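Local coordinates for arginine decarboxylase, A207R protein (Paramecium bursaria Chlorella virus 1, PDB 2NVA) that catalyses the pyridoxal 5'-phosphate-dependent decarboxylation of arginine to agmatine, acting as a lyase of the ornithine decarboxylase-like family, at residues L304-P309 against I341-Y346; D310-V315 against A335-H340; M130-R135 against I171-H176. All coordinates share one frame; numbering follows the deposited sequence.

Contact 1 (L304-P309 against I341-Y346)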
loop_
_atom_site.group_PDB
_atom_site.type_symbol
_atom_site.label_atom_id
_atom_site.label_comp_id
_atom_site.label_asym_id
_atom_site.label_seq_id
_atom_site.Cartn_x
_atom_site.Cartn_y
_atom_site.Cartn_z
ATOM N N LEU A 304 6.971 -12.921 -21.821
ATOM C CA LEU A 304 7.353 -11.953 -22.858
ATOM C C LEU A 304 6.326 -11.939 -23.984
ATOM O O LEU A 304 5.850 -12.998 -24.415
ATOM C CB LEU A 304 8.707 -12.333 -23.452
ATOM C CG LEU A 304 9.972 -11.766 -22.832
ATOM C CD1 LEU A 304 10.270 -12.420 -21.477
ATOM C CD2 LEU A 304 11.117 -11.994 -23.835
ATOM N N LEU A 305 5.971 -10.749 -24.451
ATOM C CA LEU A 305 5.066 -10.635 -25.594
ATOM C C LEU A 305 5.806 -10.741 -26.929
ATOM O O LEU A 305 5.238 -11.204 -27.912
ATOM C CB LEU A 305 4.209 -9.367 -25.502
ATOM C CG LEU A 305 3.135 -9.570 -24.413
ATOM C CD1 LEU A 305 2.684 -8.245 -23.820
ATOM C CD2 LEU A 305 1.952 -10.395 -24.911
ATOM N N ARG A 306 7.070 -10.307 -26.950
ATOM C CA ARG A 306 7.947 -10.492 -28.113
ATOM C C ARG A 306 8.374 -11.959 -28.239
ATOM O O ARG A 306 8.845 -12.572 -27.269
ATOM C CB ARG A 306 9.175 -9.589 -27.980
ATOM C CG ARG A 306 10.238 -9.817 -29.028
ATOM C CD ARG A 306 11.319 -8.742 -28.989
ATOM N NE ARG A 306 11.826 -8.477 -27.638
ATOM C CZ ARG A 306 12.794 -9.169 -27.037
ATOM N NH1 ARG A 306 13.363 -10.192 -27.669
ATOM N NH2 ARG A 306 13.203 -8.840 -25.806
ATOM N N ASP A 307 8.172 -12.533 -29.426
ATOM C CA ASP A 307 8.575 -13.922 -29.695
ATOM C C ASP A 307 10.106 -14.047 -29.745
ATOM O O ASP A 307 10.794 -13.228 -30.377
ATOM C CB ASP A 307 7.971 -14.407 -31.022
ATOM C CG ASP A 307 8.120 -15.908 -31.224
ATOM O OD1 ASP A 307 8.462 -16.627 -30.259
ATOM O OD2 ASP A 307 7.881 -16.387 -32.352
ATOM N N VAL A 308 10.634 -15.058 -29.059
ATOM C CA VAL A 308 12.060 -15.358 -29.114
ATOM C C VAL A 308 12.239 -16.792 -29.598
ATOM O O VAL A 308 11.356 -17.623 -29.362
ATOM C CB VAL A 308 12.766 -15.154 -27.742
ATOM C CG1 VAL A 308 12.666 -13.687 -27.299
ATOM C CG2 VAL A 308 12.200 -16.090 -26.677
ATOM N N PRO A 309 13.366 -17.084 -30.283
ATOM C CA PRO A 309 13.633 -18.473 -30.670
ATOM C C PRO A 309 13.782 -19.395 -29.468
ATOM O O PRO A 309 14.069 -18.937 -28.356
ATOM C CB PRO A 309 14.940 -18.401 -31.464
ATOM C CG PRO A 309 15.529 -17.051 -31.196
ATOM C CD PRO A 309 14.394 -16.152 -30.779
ATOM N N ILE A 341 14.188 -1.690 -23.476
ATOM C CA ILE A 341 13.244 -0.617 -23.189
ATOM C C ILE A 341 12.171 -0.597 -24.284
ATOM O O ILE A 341 12.500 -0.580 -25.466
ATOM C CB ILE A 341 13.948 0.751 -23.027
ATOM C CG1 ILE A 341 14.836 0.720 -21.772
ATOM C CG2 ILE A 341 12.933 1.878 -22.959
ATOM C CD1 ILE A 341 15.742 1.950 -21.594
ATOM N N GLY A 342 10.900 -0.625 -23.875
ATOM C CA GLY A 342 9.786 -0.717 -24.833
ATOM C C GLY A 342 9.126 -2.087 -24.949
ATOM O O GLY A 342 7.987 -2.175 -25.410
ATOM N N ASP A 343 9.824 -3.147 -24.530
ATOM C CA ASP A 343 9.239 -4.503 -24.473
ATOM C C ASP A 343 8.067 -4.524 -23.507
ATOM O O ASP A 343 8.130 -3.916 -22.432
ATOM C CB ASP A 343 10.252 -5.533 -23.960
ATOM C CG ASP A 343 11.083 -6.162 -25.073
ATOM O OD1 ASP A 343 10.517 -6.417 -26.162
ATOM O OD2 ASP A 343 12.278 -6.445 -24.847
ATOM N N TRP A 344 7.013 -5.241 -23.877
ATOM C CA TRP A 344 5.916 -5.472 -22.950
ATOM C C TRP A 344 5.992 -6.896 -22.449
ATOM O O TRP A 344 6.396 -7.822 -23.184
ATOM C CB TRP A 344 4.566 -5.246 -23.652
ATOM C CG TRP A 344 4.225 -3.798 -23.898
ATOM C CD1 TRP A 344 4.560 -3.037 -24.992
ATOM C CD2 TRP A 344 3.454 -2.955 -23.046
ATOM N NE1 TRP A 344 4.050 -1.763 -24.863
ATOM C CE2 TRP A 344 3.375 -1.685 -23.668
ATOM C CE3 TRP A 344 2.832 -3.143 -21.801
ATOM C CZ2 TRP A 344 2.682 -0.610 -23.085
ATOM C CZ3 TRP A 344 2.147 -2.074 -21.230
ATOM C CH2 TRP A 344 2.082 -0.826 -21.867
ATOM N N VAL A 345 5.594 -7.079 -21.200
ATOM C CA VAL A 345 5.426 -8.413 -20.639
ATOM C C VAL A 345 4.056 -8.466 -19.981
ATOM O O VAL A 345 3.448 -7.420 -19.753
ATOM C CB VAL A 345 6.533 -8.766 -19.593
ATOM C CG1 VAL A 345 7.936 -8.605 -20.214
ATOM C CG2 VAL A 345 6.419 -7.893 -18.338
ATOM N N TYR A 346 3.571 -9.666 -19.673
ATOM C CA TYR A 346 2.422 -9.741 -18.789
ATOM C C TYR A 346 2.615 -10.776 -17.694
ATOM O O TYR A 346 3.345 -11.746 -17.857
ATOM C CB TYR A 346 1.116 -9.957 -19.567
ATOM C CG TYR A 346 0.925 -11.351 -20.114
ATOM C CD1 TYR A 346 0.309 -12.351 -19.347
ATOM C CD2 TYR A 346 1.333 -11.668 -21.408
ATOM C CE1 TYR A 346 0.134 -13.630 -19.841
ATOM C CE2 TYR A 346 1.144 -12.953 -21.915
ATOM C CZ TYR A 346 0.558 -13.922 -21.123
ATOM O OH TYR A 346 0.382 -15.192 -21.630
HETATM O O HOH W 1 8.459 -8.768 -24.734
#
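D343 OD2 accepts two hydrogen bonds. R306 NH2 bonds to it at 2.7 Å, and the backbone N of H340 is a second donor. The other carboxylate oxygen is held too: R306 NE meets D343 OD1 at 2.9 Å, with an almost straight N-H...O angle of 175°. The salt bridge is therefore side-on, with NE and one NH each taking one oxygen, both on the syn side. The oxygens lie close to the guanidinium plane, but the two flat groups are twisted 30° apart. The R306 chain is extended as far as CD. It then bends at chi3 (48°), which turns NE back to OD1. This pairing fixes the rotation of both groups.

W344 O has two partners. The backbone N of L305 donates to it at 3.2 Å, and water 1 donates to it at 2.7 Å. The same water accepts from R306 N, so it ties the loop at R306 to the start of strand 344-347. Its bond to D343 OD1 is weak.

L305 is buried beside these polar groups. Its two methyl groups split between neighbours. CD1 touches W344 CB at 3.5 Å, and CD2 comes to the edge of the Y346 ring, 3.8 Å from CD2 of that ring. Helix 2-11 meets L305 as well, through V5, N6 and L9. The W344 ring meets the ring of F19.

L304 and V345 form an antiparallel, non-hydrogen-bonded bridge, their CA atoms 4.6 Å apart, with both side chains on one face of the sheet. The short strand 303-304 is thus added beside strand 344-347 in the mixed sheet. This is part of the C-terminal beta domain found beside the TIM barrel in the ornithine decarboxylase-like fold.

Contact 2 (D310-V315 against A335-H340); sequences DDEEYV and ALPELH
P337 lies against the ring of Y314 in the tightest part of this contact. P337 CD sits over the centre of the ring, 3.7 Å from the centroid and only 11° off the ring normal, a clear CH-pi contact. P337 CG adds a touch to Y314 CE1 at 3.6 Å. The proline and the tyrosine run side by side and point the same way. The first torsion of Y314 puts CG anti to the carbonyl carbon (chi1 -81°), beside the backbone N. From there the ring reaches back over the L336-P337 peptide, and its CD2 comes near A335 O.

The backbone closes the same region. V315 and L336 are an antiparallel hydrogen-bonded pair. V315 N donates to L336 O at 2.7 Å, and L336 N returns a bond to V315 O at 3.1 Å. Their side chains lie on one face of the sheet, and both residues are buried.

The other side is looser and wet. E312 crosses P337 at about a right angle and touches it with CG, 3.6 Å from P337 CB. Beyond this its carboxylate works through water. E312 OE2 accepts from water 2 and from water 3. Water 2 also donates to E338 O. Water 3 donates to E313 O and accepts from E338 N, at 3.0 Å. The waters thus satisfy backbone groups of E338. E312 OE2 and E338 OE1 stay 6.3 Å apart, and E338 OE2 has its own salt bridge to K271, which would ease any repulsion between the acids.

The contact lies at the open end of the hairpin of strands 314-320 and 331-337. V315 leans on Y278 of strand 277-282, which runs parallel to strand 314-320, while P337 packs on L304 of strand 303-304.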
loop_
_atom_site.group_PDB
_atom_site.type_symbol
_atom_site.label_atom_id
_atom_site.label_comp_id
_atom_site.label_asym_id
_atom_site.label_seq_id
_atom_site.Cartn_x
_atom_site.Cartn_y
_atom_site.Cartn_z
ATOM N N ASP A 310 13.556 -20.685 -29.710
ATOM C CA ASP A 310 13.645 -21.735 -28.693
ATOM C C ASP A 310 14.997 -21.755 -27.999
ATOM O O ASP A 310 15.101 -22.133 -26.829
ATOM C CB ASP A 310 13.435 -23.109 -29.350
ATOM C CG ASP A 310 11.970 -23.452 -29.562
ATOM O OD1 ASP A 310 11.086 -22.817 -28.934
ATOM O OD2 ASP A 310 11.692 -24.386 -30.360
ATOM N N ASP A 311 16.035 -21.366 -28.723
ATOM C CA ASP A 311 17.387 -21.448 -28.186
ATOM C C ASP A 311 17.876 -20.122 -27.596
ATOM O O ASP A 311 19.079 -19.984 -27.318
ATOM C CB ASP A 311 18.353 -21.951 -29.260
ATOM C CG ASP A 311 18.567 -20.955 -30.397
ATOM O OD1 ASP A 311 17.957 -19.858 -30.424
ATOM O OD2 ASP A 311 19.369 -21.263 -31.290
ATOM N N GLU A 312 16.970 -19.148 -27.472
ATOM C CA GLU A 312 17.299 -17.819 -26.911
ATOM C C GLU A 312 18.031 -17.996 -25.569
ATOM O O GLU A 312 17.654 -18.836 -24.749
ATOM C CB GLU A 312 16.010 -16.985 -26.745
ATOM C CG GLU A 312 16.166 -15.580 -26.097
ATOM C CD GLU A 312 16.656 -14.516 -27.081
ATOM O OE1 GLU A 312 16.527 -14.711 -28.321
ATOM O OE2 GLU A 312 17.169 -13.481 -26.602
ATOM N N GLU A 313 19.090 -17.218 -25.369
ATOM C CA GLU A 313 19.882 -17.307 -24.135
ATOM C C GLU A 313 19.116 -16.593 -23.010
ATOM O O GLU A 313 18.684 -15.462 -23.200
ATOM C CB GLU A 313 21.237 -16.622 -24.357
ATOM C CG GLU A 313 22.119 -16.515 -23.100
ATOM C CD GLU A 313 23.199 -15.448 -23.210
ATOM O OE1 GLU A 313 23.245 -14.696 -24.212
ATOM O OE2 GLU A 313 24.035 -15.354 -22.285
ATOM N N TYR A 314 18.940 -17.242 -21.857
ATOM C CA TYR A 314 18.335 -16.555 -20.703
ATOM C C TYR A 314 19.445 -15.914 -19.891
ATOM O O TYR A 314 20.537 -16.474 -19.796
ATOM C CB TYR A 314 17.545 -17.528 -19.823
ATOM C CG TYR A 314 16.142 -17.852 -20.303
ATOM C CD1 TYR A 314 15.856 -18.006 -21.660
ATOM C CD2 TYR A 314 15.100 -18.016 -19.392
ATOM C CE1 TYR A 314 14.556 -18.330 -22.104
ATOM C CE2 TYR A 314 13.800 -18.328 -19.815
ATOM C CZ TYR A 314 13.534 -18.476 -21.168
ATOM O OH TYR A 314 12.243 -18.794 -21.559
ATOM N N VAL A 315 19.162 -14.750 -19.316
ATOM C CA VAL A 315 20.164 -14.011 -18.548
ATOM C C VAL A 315 19.615 -13.707 -17.153
ATOM O O VAL A 315 18.396 -13.672 -16.963
ATOM C CB VAL A 315 20.612 -12.720 -19.280
ATOM C CG1 VAL A 315 21.350 -13.067 -20.590
ATOM C CG2 VAL A 315 19.419 -11.778 -19.543
ATOM N N ALA A 335 15.527 -15.751 -14.308
ATOM C CA ALA A 335 16.182 -15.963 -15.597
ATOM C C ALA A 335 15.180 -15.662 -16.720
ATOM O O ALA A 335 14.065 -16.204 -16.734
ATOM C CB ALA A 335 16.679 -17.395 -15.695
ATOM N N LEU A 336 15.576 -14.791 -17.652
ATOM C CA LEU A 336 14.697 -14.385 -18.753
ATOM C C LEU A 336 15.537 -14.120 -20.002
ATOM O O LEU A 336 16.716 -13.817 -19.872
ATOM C CB LEU A 336 13.930 -13.099 -18.376
ATOM C CG LEU A 336 12.819 -13.138 -17.313
ATOM C CD1 LEU A 336 12.327 -11.714 -17.011
ATOM C CD2 LEU A 336 11.659 -14.031 -17.749
ATOM N N PRO A 337 14.926 -14.199 -21.202
ATOM C CA PRO A 337 15.575 -13.659 -22.379
ATOM C C PRO A 337 15.891 -12.181 -22.109
ATOM O O PRO A 337 15.167 -11.532 -21.341
ATOM C CB PRO A 337 14.493 -13.784 -23.462
ATOM C CG PRO A 337 13.632 -14.924 -23.010
ATOM C CD PRO A 337 13.592 -14.765 -21.512
ATOM N N GLU A 338 16.948 -11.663 -22.713
ATOM C CA GLU A 338 17.255 -10.250 -22.569
ATOM C C GLU A 338 16.063 -9.385 -23.001
ATOM O O GLU A 338 15.447 -9.635 -24.044
ATOM C CB GLU A 338 18.501 -9.851 -23.370
ATOM C CG GLU A 338 18.910 -8.411 -23.093
ATOM C CD GLU A 338 20.217 -8.013 -23.745
ATOM O OE1 GLU A 338 20.891 -8.876 -24.372
ATOM O OE2 GLU A 338 20.582 -6.825 -23.621
ATOM N N LEU A 339 15.735 -8.379 -22.191
ATOM C CA LEU A 339 14.638 -7.466 -22.522
ATOM C C LEU A 339 15.209 -6.105 -22.942
ATOM O O LEU A 339 16.376 -5.806 -22.663
ATOM C CB LEU A 339 13.718 -7.286 -21.312
ATOM C CG LEU A 339 13.138 -8.533 -20.647
ATOM C CD1 LEU A 339 12.418 -8.164 -19.352
ATOM C CD2 LEU A 339 12.195 -9.231 -21.588
ATOM N N HIS A 340 14.381 -5.293 -23.593
ATOM C CA HIS A 340 14.781 -3.972 -24.060
ATOM C C HIS A 340 13.743 -2.934 -23.679
ATOM O O HIS A 340 12.557 -3.256 -23.556
ATOM C CB HIS A 340 14.986 -4.002 -25.572
ATOM C CG HIS A 340 16.049 -4.967 -25.986
ATOM N ND1 HIS A 340 15.767 -6.223 -26.466
ATOM C CD2 HIS A 340 17.394 -4.893 -25.887
ATOM C CE1 HIS A 340 16.897 -6.865 -26.698
ATOM N NE2 HIS A 340 17.898 -6.075 -26.362
HETATM O O HOH W 2 15.526 -11.360 -26.175
HETATM O O HOH W 3 18.860 -13.103 -24.501
#

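Contact 3 (M130-R135 against I171-H176). With PL2 ((4-{[(4-{[amino(imino)methyl]amino}butyl)amino]methyl}-5-hydroxy-6-methylpyridin-3-yl)methyl dihydrogen phosphate), chain I.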
loop_
_atom_site.group_PDB
_atom_site.type_symbol
_atom_site.label_atom_id
_atom_site.label_comp_id
_atom_site.label_asym_id
_atom_site.label_seq_id
_atom_site.Cartn_x
_atom_site.Cartn_y
_atom_site.Cartn_z
ATOM N N MET A 130 -27.111 -12.689 13.268
ATOM C CA MET A 130 -25.686 -12.715 13.588
ATOM C C MET A 130 -25.029 -14.069 13.413
ATOM O O MET A 130 -25.622 -15.101 13.717
ATOM C CB MET A 130 -25.437 -12.189 15.006
ATOM C CG MET A 130 -25.911 -10.746 15.230
ATOM S SD MET A 130 -25.292 -9.543 14.013
ATOM C CE MET A 130 -23.543 -9.520 14.421
ATOM N N ILE A 131 -23.790 -14.040 12.918
ATOM C CA ILE A 131 -22.987 -15.239 12.741
ATOM C C ILE A 131 -21.748 -15.103 13.616
ATOM O O ILE A 131 -20.982 -14.161 13.466
ATOM C CB ILE A 131 -22.590 -15.462 11.246
ATOM C CG1 ILE A 131 -23.833 -15.746 10.397
ATOM C CG2 ILE A 131 -21.599 -16.604 11.111
ATOM C CD1 ILE A 131 -23.571 -15.724 8.879
ATOM N N LEU A 132 -21.569 -16.042 14.538
ATOM C CA LEU A 132 -20.408 -15.983 15.410
ATOM C C LEU A 132 -19.183 -16.502 14.664
ATOM O O LEU A 132 -19.159 -17.649 14.233
ATOM C CB LEU A 132 -20.640 -16.773 16.706
ATOM C CG LEU A 132 -19.414 -16.956 17.616
ATOM C CD1 LEU A 132 -18.898 -15.634 18.182
ATOM C CD2 LEU A 132 -19.709 -17.957 18.736
ATOM N N ARG A 133 -18.174 -15.650 14.533
ATOM C CA ARG A 133 -16.913 -16.064 13.936
ATOM C C ARG A 133 -15.992 -16.631 15.013
ATOM O O ARG A 133 -15.700 -15.959 16.005
ATOM C CB ARG A 133 -16.223 -14.905 13.216
ATOM C CG ARG A 133 -14.912 -15.321 12.566
ATOM C CD ARG A 133 -14.372 -14.233 11.661
ATOM N NE ARG A 133 -13.005 -14.515 11.238
ATOM C CZ ARG A 133 -12.304 -13.715 10.438
ATOM N NH1 ARG A 133 -12.842 -12.585 9.994
ATOM N NH2 ARG A 133 -11.062 -14.037 10.086
ATOM N N ILE A 134 -15.562 -17.874 14.811
ATOM C CA ILE A 134 -14.624 -18.522 15.721
ATOM C C ILE A 134 -13.233 -18.588 15.105
ATOM O O ILE A 134 -13.092 -18.687 13.880
ATOM C CB ILE A 134 -15.109 -19.935 16.149
ATOM C CG1 ILE A 134 -15.191 -20.883 14.942
ATOM C CG2 ILE A 134 -16.481 -19.809 16.827
ATOM C CD1 ILE A 134 -15.445 -22.370 15.320
ATOM N N ARG A 135 -12.210 -18.537 15.956
ATOM C CA ARG A 135 -10.843 -18.627 15.465
ATOM C C ARG A 135 -10.452 -20.087 15.238
ATOM O O ARG A 135 -10.544 -20.913 16.157
ATOM C CB ARG A 135 -9.869 -17.992 16.450
ATOM C CG ARG A 135 -8.436 -18.056 15.964
ATOM C CD ARG A 135 -7.479 -17.530 16.993
ATOM N NE ARG A 135 -6.117 -17.576 16.458
ATOM C CZ ARG A 135 -5.059 -17.003 17.026
ATOM N NH1 ARG A 135 -5.190 -16.308 18.154
ATOM N NH2 ARG A 135 -3.870 -17.106 16.446
ATOM N N ILE A 171 -27.656 -16.971 14.075
ATOM C CA ILE A 171 -28.141 -17.934 13.086
ATOM C C ILE A 171 -27.067 -18.907 12.562
ATOM O O ILE A 171 -27.368 -19.806 11.774
ATOM C CB ILE A 171 -28.849 -17.244 11.885
ATOM C CG1 ILE A 171 -27.867 -16.375 11.080
ATOM C CG2 ILE A 171 -30.079 -16.476 12.365
ATOM C CD1 ILE A 171 -28.365 -16.031 9.678
ATOM N N GLY A 172 -25.823 -18.733 13.010
ATOM C CA GLY A 172 -24.766 -19.623 12.547
ATOM C C GLY A 172 -23.369 -19.320 13.037
ATOM O O GLY A 172 -23.147 -18.450 13.897
ATOM N N ILE A 173 -22.429 -20.073 12.471
ATOM C CA ILE A 173 -21.025 -20.024 12.887
ATOM C C ILE A 173 -20.180 -19.894 11.628
ATOM O O ILE A 173 -20.459 -20.554 10.624
ATOM C CB ILE A 173 -20.595 -21.320 13.663
ATOM C CG1 ILE A 173 -21.525 -21.607 14.854
ATOM C CG2 ILE A 173 -19.123 -21.268 14.097
ATOM C CD1 ILE A 173 -21.524 -20.560 15.975
ATOM N N SER A 174 -19.164 -19.042 11.697
ATOM C CA SER A 174 -18.201 -18.903 10.608
ATOM C C SER A 174 -16.766 -19.038 11.121
ATOM O O SER A 174 -16.508 -18.972 12.320
ATOM C CB SER A 174 -18.368 -17.555 9.914
ATOM O OG SER A 174 -17.875 -16.512 10.725
ATOM N N PHE A 175 -15.841 -19.211 10.188
ATOM C CA PHE A 175 -14.423 -19.177 10.493
ATOM C C PHE A 175 -13.725 -18.751 9.214
ATOM O O PHE A 175 -14.308 -18.831 8.130
ATOM C CB PHE A 175 -13.922 -20.558 10.950
ATOM C CG PHE A 175 -14.131 -21.668 9.930
ATOM C CD1 PHE A 175 -13.205 -21.884 8.904
ATOM C CD2 PHE A 175 -15.242 -22.516 10.010
ATOM C CE1 PHE A 175 -13.391 -22.911 7.961
ATOM C CE2 PHE A 175 -15.428 -23.552 9.075
ATOM C CZ PHE A 175 -14.497 -23.743 8.051
ATOM N N HIS A 176 -12.486 -18.299 9.350
ATOM C CA HIS A 176 -11.615 -18.154 8.197
ATOM C C HIS A 176 -10.266 -18.706 8.613
ATOM O O HIS A 176 -9.654 -18.201 9.559
ATOM C CB HIS A 176 -11.501 -16.690 7.773
ATOM C CG HIS A 176 -11.007 -16.521 6.368
ATOM N ND1 HIS A 176 -9.972 -17.274 5.854
ATOM C CD2 HIS A 176 -11.409 -15.704 5.366
ATOM C CE1 HIS A 176 -9.742 -16.912 4.602
ATOM N NE2 HIS A 176 -10.597 -15.957 4.284
HETATM N N1 PL2 I . -13.896 -13.539 3.996
HETATM C C2 PL2 I . -13.316 -12.761 4.925
HETATM C C2A PL2 I . -14.108 -12.326 6.174
HETATM C C3 PL2 I . -11.987 -12.363 4.729
HETATM O O3 PL2 I . -11.417 -11.590 5.692
HETATM C C4 PL2 I . -11.253 -12.763 3.594
HETATM C C4A PL2 I . -9.779 -12.332 3.334
HETATM C C5 PL2 I . -11.933 -13.582 2.670
HETATM C C6 PL2 I . -13.247 -13.946 2.899
HETATM P P PL2 I . -9.612 -15.419 0.114
HETATM N N PL2 I . -9.037 -12.054 4.585
HETATM C CA PL2 I . -8.086 -10.948 4.409
HETATM C CG PL2 I . -6.043 -10.126 3.160
HETATM O OP2 PL2 I . -8.166 -16.053 0.400
HETATM O OP3 PL2 I . -9.390 -14.275 -1.022
HETATM O OP1 PL2 I . -10.599 -16.457 -0.310
HETATM O OP4 PL2 I . -9.983 -14.687 1.498
HETATM C C5M PL2 I . -11.224 -14.081 1.394
HETATM C CB PL2 I . -7.092 -11.236 3.264
HETATM C CD PL2 I . -5.023 -10.428 2.036
HETATM N NE PL2 I . -4.128 -9.252 1.963
HETATM C CZ PL2 I . -3.285 -8.961 0.960
HETATM N NH2 PL2 I . -2.539 -7.832 1.034
HETATM N NH1 PL2 I . -3.175 -9.773 -0.096
HETATM O O HOH W 4 -11.997 -17.116 11.863
#
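The buried side chain of R133 is fully extended and lies alongside H176, with guanidinium and imidazole planes 35° apart. The touch is oblique: R133 NH2 is 3.5 Å from H176 CB. Water 4 lies at the guanidinium edge, in its plane. It accepts from R133 NE at 2.9 Å and from H176 N at 2.8 Å, so it links the two segments.

H176 binds the cofactor part of PL2. Its NE2 donates to PL2 OP4 at 3.1 Å, and its CD2 lies 3.4 Å from PL2 C4. G178 N bonds to ND1, which fixes the rotation of the ring.

Behind the site, parallel pairing joins L132 with I173 and R133 with S174. L132 N donates to G172 O, S174 N to L132 O, and I134 N to S174 O. G172 N is buried without a partner. I131 CG2 packs on S174 CB at 3.6 Å.

The strands belong to a beta-alpha-beta unit of the barrel. Strand 109-112 flanks strand 129-133. L132 and I134 face helix 156-165, and F175 packs on helix 184-204.

Overall arrangement
Contacts 1 and 2 are neighbours in the beta domain, with centres 10 Å apart. R306 NH2 probably bonds to E338 O at 3.0 Å, and L304 CG packs on L339 CD2 at 3.6 Å. In sequence, contact 2 falls between the two segments of contact 1. Contact 3 lies in the barrel, across the centre of the chain. Its centre is about 48 Å from that of contact 1 and 51 Å from that of contact 2. Only contact 3 meets the ligand. Contact 2 has an indirect relation to a pocket: its hairpin carries D325 between the strands, and D325 of the second subunit bonds to the PL2 that H176 of contact 3 also binds.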